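Local coordinates for encapsidation protein (Bacillus phage phi29, PDB 5HD9) that probably hydrolyses ATP in an ASCE-type domain to drive packaging of the phage genome, as the ATPase of the DNA packaging motor, at residues D13-G24 against R147-V157; Y106-F114 against L134-F142. One frame throughout, in Å; residues are numbered along the deposited sequence.

Contact 1 and contact 2 illustrate how an alpha/beta sheet is knitted within its plane and covered on its face. Residues 13-24 and 147-157 lie side by side as parallel strands, so their contact is chiefly backbone hydrogen bonding, with charged residues and waters at one end. Residues 106-114 and 134-142 pair a strand with a helix, and there apolar side chains do the work without a direct hydrogen bond. Both contacts are mostly buried. They meet where strand 149-153 lies between strands 16-19 and 109-115, and where the selenomethionine at Met138 packs on Ile15 and Leu16.

Contact 1: residues D13-G24 against R147-V157; sequences DRILNFVIGARG and RVRCICLSNAV
Asn17 and Cys150 show how a side chain can reinforce a parallel strand pairing. The CB of Asn17 lies against Cys150 O and the CG1 of Ile151. CG is set beside its own backbone N, anti to the carbonyl carbon (chi1 -55°), and this turns the amide back toward the neighbouring strand. At the tip, Asn17 ND2 donates to Cys150 O at 3.2 Å, from above the carbonyl plane, while the oxygen lies in the plane of the amide. The same nitrogen donates to Arg14 O and also touches the CB of Arg149. Because Asn17 N reaches Cys150 O as well, at 2.8 Å, one buried carbonyl is gripped by two donors of a single residue, and the two ND2 bonds would fix the rotation of the amide.

The backbone ladder continues from Cys152 N to Asn17 O at 2.6 Å and from Val19 N to Cys152 O. On the face carrying Phe18, the CB and SG of Cys152 approach the ring obliquely; Phe117 and Phe164 also meet this ring. Val19 and Leu153 lie side by side on the other face, pointing the same way; Leu153 touches Ser28 of helix 26-42, and Val19 touches Pro188.

Where the strands begin, Asp13 OD1 and Arg149 NH1 form a long salt bridge of 3.7 Å. One water accepts from Arg149 NH2 and donates weakly to Asp13 OD1; others link Asp13 OD1 to Arg147 N and Arg149 NH1 to Arg14 O. At the other end Gly21 N donates to Ala156 O at 2.8 Å. Strand 16-19, running into Gly21, fits the strand-loop-helix of a Walker A P-loop; strand 149-153, inserted between it and strand 109-115, is consistent with the additional strand of ASCE NTPases.

Contact 2: residues Y106-F114 against L134-F142; sequences YPNVSTIVF and LLNLMDTVF
Ile112 drives its CD1 into the helix surface, and the tightest part of the contact forms round that methyl. Ile112 CD1 comes obliquely to the Phe142 ring, 3.4 Å from Phe142 CZ, and Leu137 CD2 lies 3.6 Å from Ile112 CD1 as the two side chains slide past each other in opposite directions. Met138 CG and Val141 CG2 complete the surround. Ile112 CG1, anti to its carbonyl carbon (chi1 -60°), leans on the Phe142 ring, and an extended chi2 of 165° carries CD1 onward to Phe142 CZ and Leu137 CD2. The ring also reaches the strand backbone: Phe142 CE1 is 3.6 Å from Ser110 C, which lies oblique to the ring, while Val109 O sits at the ring edge, near its plane. The Val109 and Phe142 side chains cross at about a right angle, with Val109 CG1 3.8 Å from Phe142 CE1 and also touching Val141 CG2.

Packing is sparser toward the far end of the strand, where the edge of Phe114 meets Leu134, Phe114 CD2 to Leu134 CD2 at 4.0 Å; Tyr163 of helix 162-167 touches both residues. The other end is wetter. Val141 CG1 rests against Tyr106 CB and CG, but the backbone there is joined through water: one molecule donates to Tyr106 O and to Val141 O, at 2.7 Å from the latter, and accepts from Val109 N. A second donates to Val109 O and Val141 O. Two waters thus serve the carbonyl of Val141 as the helix ends.

Strand 109-115, helix 130-141 and strand 149-153 follow one another as a beta-alpha-beta unit with adjacent parallel strands, and the contact is the hydrophobic seam beneath its crossover helix, as expected in a P-loop NTPase of the ASCE class.

Contact 1: residues D13-G24 against R147-V157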
loop_
_atom_site.group_PDB
_atom_site.type_symbol
_atom_site.label_atom_id
_atom_site.label_comp_id
_atom_site.label_asym_id
_atom_site.label_seq_id
_atom_site.Cartn_x
_atom_site.Cartn_y
_atom_site.Cartn_z
ATOM N N ASP A 13 7.389 -9.668 -7.956
ATOM C CA ASP A 13 8.017 -9.969 -6.677
ATOM C C ASP A 13 9.009 -8.879 -6.253
ATOM O O ASP A 13 10.044 -9.172 -5.655
ATOM C CB ASP A 13 8.722 -11.330 -6.760
ATOM C CG ASP A 13 8.597 -12.134 -5.483
ATOM O OD1 ASP A 13 8.483 -11.526 -4.398
ATOM O OD2 ASP A 13 8.612 -13.382 -5.568
ATOM N N ARG A 14 8.691 -7.623 -6.563
ATOM C CA ARG A 14 9.556 -6.502 -6.197
ATOM C C ARG A 14 9.198 -5.981 -4.806
ATOM O O ARG A 14 8.035 -6.002 -4.410
ATOM C CB ARG A 14 9.453 -5.370 -7.231
ATOM C CG ARG A 14 9.855 -5.764 -8.655
ATOM C CD ARG A 14 11.143 -6.583 -8.667
ATOM N NE ARG A 14 11.884 -6.478 -9.926
ATOM C CZ ARG A 14 11.917 -7.404 -10.883
ATOM N NH1 ARG A 14 11.237 -8.541 -10.771
ATOM N NH2 ARG A 14 12.643 -7.188 -11.972
ATOM N N ILE A 15 10.206 -5.514 -4.072
ATOM C CA ILE A 15 10.009 -5.026 -2.708
ATOM C C ILE A 15 9.235 -3.716 -2.698
ATOM O O ILE A 15 8.472 -3.446 -1.768
ATOM C CB ILE A 15 11.358 -4.812 -1.982
ATOM C CG1 ILE A 15 12.131 -6.128 -1.880
ATOM C CG2 ILE A 15 11.146 -4.222 -0.592
ATOM C CD1 ILE A 15 11.459 -7.190 -1.051
ATOM N N LEU A 16 9.443 -2.906 -3.734
ATOM C CA LEU A 16 8.805 -1.596 -3.839
ATOM C C LEU A 16 7.986 -1.516 -5.128
ATOM O O LEU A 16 8.492 -1.794 -6.212
ATOM C CB LEU A 16 9.867 -0.492 -3.791
ATOM C CG LEU A 16 9.545 0.848 -3.123
ATOM C CD1 LEU A 16 8.908 0.694 -1.751
ATOM C CD2 LEU A 16 10.825 1.662 -3.009
ATOM N N ASN A 17 6.713 -1.158 -4.995
ATOM C CA ASN A 17 5.793 -1.108 -6.129
ATOM C C ASN A 17 4.980 0.180 -6.134
ATOM O O ASN A 17 4.461 0.599 -5.097
ATOM C CB ASN A 17 4.840 -2.308 -6.105
ATOM C CG ASN A 17 5.568 -3.636 -6.066
ATOM O OD1 ASN A 17 5.837 -4.239 -7.105
ATOM N ND2 ASN A 17 5.881 -4.106 -4.865
ATOM N N PHE A 18 4.874 0.802 -7.307
ATOM C CA PHE A 18 4.090 2.021 -7.477
ATOM C C PHE A 18 3.043 1.829 -8.573
ATOM O O PHE A 18 3.386 1.678 -9.741
ATOM C CB PHE A 18 4.994 3.207 -7.824
ATOM C CG PHE A 18 6.163 3.378 -6.893
ATOM C CD1 PHE A 18 7.377 2.773 -7.167
ATOM C CD2 PHE A 18 6.050 4.151 -5.750
ATOM C CE1 PHE A 18 8.456 2.929 -6.317
ATOM C CE2 PHE A 18 7.127 4.309 -4.895
ATOM C CZ PHE A 18 8.331 3.697 -5.184
ATOM N N VAL A 19 1.769 1.835 -8.189
ATOM C CA VAL A 19 0.674 1.757 -9.152
ATOM C C VAL A 19 0.032 3.135 -9.267
ATOM O O VAL A 19 -0.525 3.649 -8.294
ATOM C CB VAL A 19 -0.378 0.713 -8.743
ATOM C CG1 VAL A 19 -1.350 0.465 -9.887
ATOM C CG2 VAL A 19 0.300 -0.593 -8.335
ATOM N N ILE A 20 0.119 3.730 -10.453
ATOM C CA ILE A 20 -0.272 5.125 -10.637
ATOM C C ILE A 20 -1.228 5.302 -11.810
ATOM O O ILE A 20 -1.416 4.395 -12.622
ATOM C CB ILE A 20 0.966 6.021 -10.839
ATOM C CG1 ILE A 20 1.711 5.639 -12.125
ATOM C CG2 ILE A 20 1.886 5.912 -9.624
ATOM C CD1 ILE A 20 2.893 6.536 -12.441
ATOM N N GLY A 21 -1.835 6.482 -11.888
ATOM C CA GLY A 21 -2.884 6.738 -12.856
ATOM C C GLY A 21 -4.128 5.945 -12.512
ATOM O O GLY A 21 -5.078 5.890 -13.292
ATOM N N ALA A 22 -4.108 5.322 -11.336
ATOM C CA ALA A 22 -5.186 4.452 -10.890
ATOM C C ALA A 22 -6.500 5.209 -10.816
ATOM O O ALA A 22 -6.673 6.087 -9.976
ATOM C CB ALA A 22 -4.844 3.849 -9.529
ATOM N N ARG A 23 -7.431 4.875 -11.698
ATOM C CA ARG A 23 -8.736 5.515 -11.669
ATOM C C ARG A 23 -9.657 4.741 -10.735
ATOM O O ARG A 23 -9.618 3.509 -10.677
ATOM C CB ARG A 23 -9.302 5.630 -13.080
ATOM C CG ARG A 23 -8.574 6.700 -13.875
ATOM C CD ARG A 23 -8.819 6.597 -15.363
ATOM N NE ARG A 23 -10.012 7.325 -15.787
ATOM C CZ ARG A 23 -10.837 6.921 -16.748
ATOM N NH1 ARG A 23 -10.619 5.778 -17.386
ATOM N NH2 ARG A 23 -11.890 7.656 -17.067
ATOM N N GLY A 24 -10.471 5.491 -10.002
ATOM C CA GLY A 24 -11.132 5.003 -8.807
ATOM C C GLY A 24 -11.900 3.703 -8.908
ATOM O O GLY A 24 -12.769 3.562 -9.767
ATOM N N ARG A 147 9.486 -12.476 -0.255
ATOM C CA ARG A 147 8.027 -12.446 -0.212
ATOM C C ARG A 147 7.491 -11.348 0.700
ATOM O O ARG A 147 6.541 -11.560 1.453
ATOM C CB ARG A 147 7.489 -13.808 0.232
ATOM C CG ARG A 147 7.805 -14.925 -0.749
ATOM C CD ARG A 147 7.498 -16.291 -0.165
ATOM N NE ARG A 147 7.841 -17.366 -1.092
ATOM C CZ ARG A 147 7.777 -18.659 -0.795
ATOM N NH1 ARG A 147 7.381 -19.050 0.409
ATOM N NH2 ARG A 147 8.110 -19.565 -1.703
ATOM N N VAL A 148 8.124 -10.181 0.636
ATOM C CA VAL A 148 7.579 -8.981 1.251
ATOM C C VAL A 148 7.463 -7.928 0.163
ATOM O O VAL A 148 8.200 -7.964 -0.819
ATOM C CB VAL A 148 8.452 -8.454 2.413
ATOM C CG1 VAL A 148 8.595 -9.513 3.493
ATOM C CG2 VAL A 148 9.820 -8.010 1.911
ATOM N N ARG A 149 6.534 -6.998 0.322
ATOM C CA ARG A 149 6.388 -5.945 -0.665
ATOM C C ARG A 149 5.656 -4.737 -0.113
ATOM O O ARG A 149 4.718 -4.860 0.679
ATOM C CB ARG A 149 5.659 -6.471 -1.902
ATOM C CG ARG A 149 4.175 -6.698 -1.706
ATOM C CD ARG A 149 3.675 -7.822 -2.596
ATOM N NE ARG A 149 3.956 -9.132 -2.004
ATOM C CZ ARG A 149 4.648 -10.113 -2.585
ATOM N NH1 ARG A 149 5.157 -9.979 -3.810
ATOM N NH2 ARG A 149 4.827 -11.250 -1.927
ATOM N N CYS A 150 6.126 -3.570 -0.532
ATOM C CA CYS A 150 5.445 -2.318 -0.280
ATOM C C CYS A 150 4.797 -1.900 -1.587
ATOM O O CYS A 150 5.453 -1.887 -2.631
ATOM C CB CYS A 150 6.417 -1.252 0.225
ATOM S SG CYS A 150 5.646 0.347 0.554
ATOM N N ILE A 151 3.507 -1.588 -1.532
ATOM C CA ILE A 151 2.761 -1.193 -2.718
ATOM C C ILE A 151 2.163 0.192 -2.506
ATOM O O ILE A 151 1.323 0.393 -1.630
ATOM C CB ILE A 151 1.654 -2.211 -3.052
ATOM C CG1 ILE A 151 2.267 -3.598 -3.272
ATOM C CG2 ILE A 151 0.899 -1.787 -4.303
ATOM C CD1 ILE A 151 1.354 -4.733 -2.922
ATOM N N CYS A 152 2.621 1.144 -3.313
ATOM C CA CYS A 152 2.166 2.524 -3.224
ATOM C C CYS A 152 1.174 2.817 -4.343
ATOM O O CYS A 152 1.442 2.515 -5.504
ATOM C CB CYS A 152 3.356 3.482 -3.291
ATOM S SG CYS A 152 4.621 3.140 -2.039
ATOM N N LEU A 153 0.031 3.399 -3.982
ATOM C CA LEU A 153 -1.042 3.668 -4.934
ATOM C C LEU A 153 -1.327 5.161 -5.065
ATOM O O LEU A 153 -1.242 5.909 -4.090
ATOM C CB LEU A 153 -2.327 2.957 -4.508
ATOM C CG LEU A 153 -2.239 1.500 -4.051
ATOM C CD1 LEU A 153 -3.564 1.087 -3.438
ATOM C CD2 LEU A 153 -1.876 0.586 -5.210
ATOM N N SER A 154 -1.689 5.584 -6.271
ATOM C CA SER A 154 -2.112 6.962 -6.500
ATOM C C SER A 154 -2.995 7.077 -7.732
ATOM O O SER A 154 -2.788 6.374 -8.723
ATOM C CB SER A 154 -0.899 7.882 -6.652
ATOM O OG SER A 154 -1.308 9.204 -6.956
ATOM N N ASN A 155 -3.981 7.966 -7.660
ATOM C CA ASN A 155 -4.799 8.298 -8.817
ATOM C C ASN A 155 -4.051 9.274 -9.714
ATOM O O ASN A 155 -4.408 9.473 -10.875
ATOM C CB ASN A 155 -6.144 8.895 -8.390
ATOM C CG ASN A 155 -6.908 8.003 -7.426
ATOM O OD1 ASN A 155 -7.316 8.446 -6.353
ATOM N ND2 ASN A 155 -7.111 6.746 -7.806
ATOM N N ALA A 156 -3.008 9.882 -9.160
ATOM C CA ALA A 156 -2.174 10.808 -9.909
ATOM C C ALA A 156 -1.134 10.047 -10.709
ATOM O O ALA A 156 -0.973 8.836 -10.562
ATOM C CB ALA A 156 -1.498 11.793 -8.976
ATOM N N VAL A 157 -0.424 10.773 -11.559
ATOM C CA VAL A 157 0.611 10.178 -12.383
ATOM C C VAL A 157 1.705 11.234 -12.547
ATOM O O VAL A 157 2.142 11.562 -13.647
ATOM C CB VAL A 157 0.015 9.667 -13.731
ATOM C CG1 VAL A 157 -0.796 10.755 -14.410
ATOM C CG2 VAL A 157 1.084 9.073 -14.663
HETATM O O HOH W 1 10.681 -12.650 -2.770
HETATM O O HOH W 2 5.896 -13.303 -3.360
HETATM O O HOH W 3 5.932 -7.663 -5.273
#

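Contact 2: residues Y106-F114 against L134-F142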
loop_
_atom_site.group_PDB
_atom_site.type_symbol
_atom_site.label_atom_id
_atom_site.label_comp_id
_atom_site.label_asym_id
_atom_site.label_seq_id
_atom_site.Cartn_x
_atom_site.Cartn_y
_atom_site.Cartn_z
ATOM N N TYR A 106 5.577 -5.513 15.711
ATOM C CA TYR A 106 5.099 -5.876 14.382
ATOM C C TYR A 106 5.681 -7.242 14.010
ATOM O O TYR A 106 6.685 -7.318 13.306
ATOM C CB TYR A 106 5.499 -4.810 13.357
ATOM C CG TYR A 106 5.021 -3.421 13.719
ATOM C CD1 TYR A 106 3.727 -3.015 13.425
ATOM C CD2 TYR A 106 5.860 -2.520 14.359
ATOM C CE1 TYR A 106 3.282 -1.751 13.755
ATOM C CE2 TYR A 106 5.421 -1.249 14.696
ATOM C CZ TYR A 106 4.131 -0.872 14.390
ATOM O OH TYR A 106 3.682 0.387 14.720
ATOM N N PRO A 107 5.054 -8.325 14.498
ATOM C CA PRO A 107 5.655 -9.665 14.444
ATOM C C PRO A 107 5.859 -10.265 13.050
ATOM O O PRO A 107 6.895 -10.889 12.836
ATOM C CB PRO A 107 4.656 -10.522 15.235
ATOM C CG PRO A 107 3.939 -9.558 16.112
ATOM C CD PRO A 107 3.810 -8.326 15.288
ATOM N N ASN A 108 4.906 -10.104 12.134
ATOM C CA ASN A 108 4.951 -10.849 10.876
ATOM C C ASN A 108 4.349 -10.093 9.694
ATOM O O ASN A 108 3.508 -10.625 8.970
ATOM C CB ASN A 108 4.231 -12.189 11.056
ATOM C CG ASN A 108 4.497 -13.161 9.919
ATOM O OD1 ASN A 108 5.569 -13.153 9.316
ATOM N ND2 ASN A 108 3.514 -14.003 9.621
ATOM N N VAL A 109 4.790 -8.857 9.495
ATOM C CA VAL A 109 4.309 -8.043 8.383
ATOM C C VAL A 109 5.006 -8.460 7.091
ATOM O O VAL A 109 6.223 -8.622 7.064
ATOM C CB VAL A 109 4.547 -6.538 8.643
ATOM C CG1 VAL A 109 4.131 -5.702 7.435
ATOM C CG2 VAL A 109 3.792 -6.090 9.889
ATOM N N SER A 110 4.231 -8.637 6.022
ATOM C CA SER A 110 4.802 -8.965 4.716
ATOM C C SER A 110 4.289 -8.041 3.610
ATOM O O SER A 110 4.841 -8.026 2.513
ATOM C CB SER A 110 4.504 -10.422 4.351
ATOM O OG SER A 110 3.171 -10.574 3.896
ATOM N N THR A 111 3.239 -7.276 3.893
ATOM C CA THR A 111 2.716 -6.323 2.920
ATOM C C THR A 111 2.475 -4.955 3.546
ATOM O O THR A 111 1.891 -4.847 4.627
ATOM C CB THR A 111 1.398 -6.822 2.284
ATOM O OG1 THR A 111 1.625 -8.074 1.624
ATOM C CG2 THR A 111 0.881 -5.818 1.263
ATOM N N ILE A 112 2.942 -3.920 2.852
ATOM C CA ILE A 112 2.642 -2.536 3.199
ATOM C C ILE A 112 1.910 -1.883 2.033
ATOM O O ILE A 112 2.378 -1.938 0.896
ATOM C CB ILE A 112 3.915 -1.718 3.512
ATOM C CG1 ILE A 112 4.673 -2.332 4.690
ATOM C CG2 ILE A 112 3.555 -0.257 3.809
ATOM C CD1 ILE A 112 6.103 -1.827 4.833
ATOM N N VAL A 113 0.769 -1.268 2.322
ATOM C CA VAL A 113 0.019 -0.538 1.308
ATOM C C VAL A 113 -0.029 0.943 1.665
ATOM O O VAL A 113 -0.597 1.340 2.681
ATOM C CB VAL A 113 -1.406 -1.090 1.151
ATOM C CG1 VAL A 113 -2.172 -0.305 0.092
ATOM C CG2 VAL A 113 -1.350 -2.562 0.776
ATOM N N PHE A 114 0.587 1.748 0.807
ATOM C CA PHE A 114 0.669 3.189 0.988
ATOM C C PHE A 114 -0.228 3.851 -0.046
ATOM O O PHE A 114 0.184 4.079 -1.179
ATOM C CB PHE A 114 2.123 3.653 0.852
ATOM C CG PHE A 114 2.354 5.108 1.177
ATOM C CD1 PHE A 114 1.303 5.967 1.472
ATOM C CD2 PHE A 114 3.641 5.615 1.183
ATOM C CE1 PHE A 114 1.537 7.302 1.764
ATOM C CE2 PHE A 114 3.880 6.949 1.474
ATOM C CZ PHE A 114 2.827 7.792 1.764
ATOM N N LEU A 134 9.672 6.200 5.072
ATOM C CA LEU A 134 9.035 4.984 4.574
ATOM C C LEU A 134 10.048 3.858 4.555
ATOM O O LEU A 134 9.751 2.727 4.933
ATOM C CB LEU A 134 8.458 5.177 3.169
ATOM C CG LEU A 134 7.720 3.949 2.619
ATOM C CD1 LEU A 134 6.469 3.670 3.432
ATOM C CD2 LEU A 134 7.371 4.116 1.150
ATOM N N LEU A 135 11.251 4.182 4.104
ATOM C CA LEU A 135 12.332 3.219 4.068
ATOM C C LEU A 135 12.603 2.662 5.466
ATOM O O LEU A 135 12.745 1.454 5.638
ATOM C CB LEU A 135 13.582 3.867 3.481
ATOM C CG LEU A 135 13.661 3.935 1.952
ATOM C CD1 LEU A 135 14.918 4.673 1.513
ATOM C CD2 LEU A 135 13.617 2.550 1.309
ATOM N N ASN A 136 12.650 3.536 6.468
ATOM C CA ASN A 136 12.847 3.094 7.845
ATOM C C ASN A 136 11.712 2.181 8.303
ATOM O O ASN A 136 11.947 1.164 8.957
ATOM C CB ASN A 136 12.963 4.293 8.788
ATOM C CG ASN A 136 13.177 3.878 10.234
ATOM O OD1 ASN A 136 12.236 3.836 11.024
ATOM N ND2 ASN A 136 14.420 3.561 10.584
ATOM N N LEU A 137 10.484 2.551 7.954
ATOM C CA LEU A 137 9.315 1.741 8.276
ATOM C C LEU A 137 9.455 0.346 7.672
ATOM O O LEU A 137 9.204 -0.654 8.343
ATOM C CB LEU A 137 8.040 2.425 7.772
ATOM C CG LEU A 137 6.682 1.860 8.204
ATOM C CD1 LEU A 137 5.620 2.938 8.081
ATOM C CD2 LEU A 137 6.273 0.650 7.383
HETATM N N MSE A 138 9.872 0.287 6.412
HETATM C CA MSE A 138 10.017 -0.981 5.705
HETATM C C MSE A 138 11.074 -1.879 6.347
HETATM O O MSE A 138 10.820 -3.056 6.601
HETATM C CB MSE A 138 10.367 -0.727 4.236
HETATM C CG MSE A 138 9.227 -0.110 3.450
HETATM SE SE MSE A 138 9.733 0.435 1.653
HETATM C CE MSE A 138 10.219 -1.319 0.966
ATOM N N ASP A 139 12.256 -1.333 6.612
ATOM C CA ASP A 139 13.313 -2.124 7.234
ATOM C C ASP A 139 12.911 -2.571 8.635
ATOM O O ASP A 139 13.311 -3.644 9.087
ATOM C CB ASP A 139 14.624 -1.338 7.307
ATOM C CG ASP A 139 15.678 -1.849 6.332
ATOM O OD1 ASP A 139 15.642 -3.033 5.933
ATOM O OD2 ASP A 139 16.568 -1.057 5.976
ATOM N N THR A 140 12.124 -1.751 9.324
ATOM C CA THR A 140 11.709 -2.078 10.682
ATOM C C THR A 140 10.810 -3.317 10.707
ATOM O O THR A 140 10.987 -4.196 11.552
ATOM C CB THR A 140 10.967 -0.894 11.349
ATOM O OG1 THR A 140 11.860 0.217 11.489
ATOM C CG2 THR A 140 10.444 -1.281 12.730
ATOM N N VAL A 141 9.853 -3.392 9.784
ATOM C CA VAL A 141 8.831 -4.437 9.840
ATOM C C VAL A 141 9.101 -5.621 8.907
ATOM O O VAL A 141 8.575 -6.712 9.133
ATOM C CB VAL A 141 7.425 -3.863 9.526
ATOM C CG1 VAL A 141 7.087 -2.745 10.499
ATOM C CG2 VAL A 141 7.325 -3.377 8.081
ATOM N N PHE A 142 9.912 -5.417 7.870
ATOM C CA PHE A 142 10.299 -6.518 6.982
ATOM C C PHE A 142 11.584 -7.176 7.463
ATOM O O PHE A 142 12.641 -6.546 7.527
ATOM C CB PHE A 142 10.477 -6.037 5.536
ATOM C CG PHE A 142 9.191 -5.654 4.849
ATOM C CD1 PHE A 142 7.962 -6.078 5.335
ATOM C CD2 PHE A 142 9.214 -4.873 3.706
ATOM C CE1 PHE A 142 6.788 -5.726 4.697
ATOM C CE2 PHE A 142 8.042 -4.520 3.064
ATOM C CZ PHE A 142 6.828 -4.947 3.560
HETATM O O HOH W 4 7.066 -8.022 10.905
HETATM O O HOH W 5 8.457 -9.655 8.085
#